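Local coordinates for PA-I Galactophilic Lectin (Enterobacter cloacae, PDB 6YGQ), which probably binds galactose-containing sugars through a calcium ion, as a lectin of the PA-IL-like family, at residues T68-R73 with G130-E135. Residues are numbered along the deposited sequence; the frame is centred on the assembly and turned at random.
Sequences TAPQGR and GEFSVE
P70 and F132 mark the closest backbone approach of T68-R73 to G130-E135, yet their CA atoms are still 7.0 Å apart, and T68 and G130 lie farther from each other, with CA atoms 9.6 Å apart. No hydrogen bond joins the segments; the contact is made by the F132 side chain. T68-R73 is the tip of a β-hairpin with a two-residue loop, P70-Q71. A type I turn from A69 to G72 is closed by paired backbone bonds, G72 N to A69 O at 2.8 Å and A69 N to G72 O at 3.0 Å. At the phi of G72, 109°, a side chain would collide with the preceding carbonyl oxygen, Q71 O.

The fold is the antiparallel β-sandwich of PA-IL-like lectins, and here strand 49-59 pairs with both strand 67-69 and strand 129-139, so the two segments belong to one sheet without pairing with each other. F132 reaches across from strand 129-139 to the hairpin, packing also on A58 of the shared strand. Its CB points toward the hairpin, and chi1 of -65° sets CG opposite the carbonyl carbon, carrying the ring to the start of the turn. P70 lies over one ring face in a CH-pi contact, its CG 4.0 Å from the ring centroid and 12° off the normal. The ring's far end, CZ, lies against the first peptide of the turn, 3.4 Å from A69 C.

T68 reaches the same atom from the rim: its OG1 sits near the ring plane, 3.7 Å from F132 CZ. This buried hydroxyl hydrogen-bonds to A58 O, so its contact with the ring is plain packing. The T68 side chain lies about 9 Å from the bound calcium and packs on N60, one of the metal's ligands. The turn itself lies at the subunit interface: A69 and P70 pack on Q71 of the second subunit, and Q71 NE2 hydrogen-bonds G56 O of that subunit.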
# COMPACT_ATOMS: atom_id res chain seq x y z
N THR A 68 -1.55 -0.70 12.45
CA THR A 68 -1.66 0.20 11.31
C THR A 68 -0.87 -0.35 10.13
O THR A 68 0.09 -1.10 10.30
CB THR A 68 -1.12 1.61 11.62
OG1 THR A 68 0.32 1.59 11.60
CG2 THR A 68 -1.60 2.11 12.96
N ALA A 69 -1.28 0.02 8.93
CA ALA A 69 -0.52 -0.09 7.70
C ALA A 69 -0.19 1.31 7.24
O ALA A 69 -0.63 2.30 7.85
CB ALA A 69 -1.34 -0.85 6.64
N PRO A 70 0.61 1.47 6.18
CA PRO A 70 0.83 2.84 5.67
C PRO A 70 -0.47 3.60 5.46
O PRO A 70 -0.55 4.80 5.74
CB PRO A 70 1.60 2.61 4.36
CG PRO A 70 2.34 1.32 4.60
CD PRO A 70 1.40 0.47 5.43
N GLN A 71 -1.51 2.91 5.01
CA GLN A 71 -2.83 3.49 4.80
C GLN A 71 -3.58 3.79 6.11
O GLN A 71 -4.77 4.12 6.03
CB GLN A 71 -3.68 2.56 3.93
CG GLN A 71 -3.81 1.15 4.48
CD GLN A 71 -4.65 0.25 3.60
OE1 GLN A 71 -4.68 0.42 2.38
NE2 GLN A 71 -5.33 -0.71 4.20
N GLY A 72 -2.99 3.71 7.29
CA GLY A 72 -3.66 4.11 8.51
C GLY A 72 -4.04 2.93 9.39
O GLY A 72 -3.67 1.78 9.14
N ARG A 73 -4.80 3.24 10.44
CA ARG A 73 -5.14 2.25 11.44
C ARG A 73 -6.22 1.31 10.92
O ARG A 73 -7.02 1.64 10.04
CB ARG A 73 -5.62 2.93 12.73
CG ARG A 73 -7.01 3.56 12.67
CD ARG A 73 -7.45 3.95 14.08
NE ARG A 73 -8.71 4.70 14.15
CZ ARG A 73 -9.91 4.16 13.98
NH1 ARG A 73 -10.04 2.87 13.71
NH2 ARG A 73 -11.00 4.92 14.07
N GLY A 130 7.30 -1.77 15.15
CA GLY A 130 7.31 -2.06 13.73
C GLY A 130 7.84 -0.91 12.90
O GLY A 130 8.19 0.17 13.39
N GLU A 131 7.87 -1.15 11.59
CA GLU A 131 8.46 -0.21 10.65
C GLU A 131 7.79 -0.38 9.30
O GLU A 131 7.28 -1.46 8.97
CB GLU A 131 9.97 -0.43 10.51
CG GLU A 131 10.31 -1.74 9.81
CD GLU A 131 11.79 -2.09 9.84
OE1 GLU A 131 12.57 -1.40 10.53
OE2 GLU A 131 12.16 -3.07 9.16
N PHE A 132 7.79 0.69 8.52
CA PHE A 132 7.35 0.65 7.13
C PHE A 132 8.58 0.62 6.23
O PHE A 132 9.60 1.26 6.52
CB PHE A 132 6.48 1.86 6.77
CG PHE A 132 5.17 1.92 7.51
CD1 PHE A 132 4.49 0.76 7.87
CD2 PHE A 132 4.61 3.14 7.85
CE1 PHE A 132 3.28 0.83 8.55
CE2 PHE A 132 3.40 3.21 8.53
CZ PHE A 132 2.74 2.06 8.87
N SER A 133 8.48 -0.15 5.14
CA SER A 133 9.45 -0.10 4.06
C SER A 133 8.93 0.86 3.00
O SER A 133 7.80 0.72 2.53
CB SER A 133 9.65 -1.49 3.45
OG SER A 133 10.27 -2.36 4.39
N VAL A 134 9.76 1.83 2.62
CA VAL A 134 9.35 2.90 1.72
C VAL A 134 10.37 3.04 0.59
O VAL A 134 11.58 3.02 0.83
CB VAL A 134 9.19 4.24 2.46
CG1 VAL A 134 8.60 5.29 1.53
CG2 VAL A 134 8.33 4.08 3.71
N GLU A 135 9.87 3.18 -0.63
CA GLU A 135 10.68 3.46 -1.81
C GLU A 135 10.28 4.81 -2.39
O GLU A 135 9.11 5.19 -2.35
CB GLU A 135 10.51 2.36 -2.87
CG GLU A 135 10.80 0.95 -2.39
CD GLU A 135 10.13 -0.12 -3.24
OE1 GLU A 135 9.69 0.20 -4.37
OE2 GLU A 135 10.04 -1.28 -2.78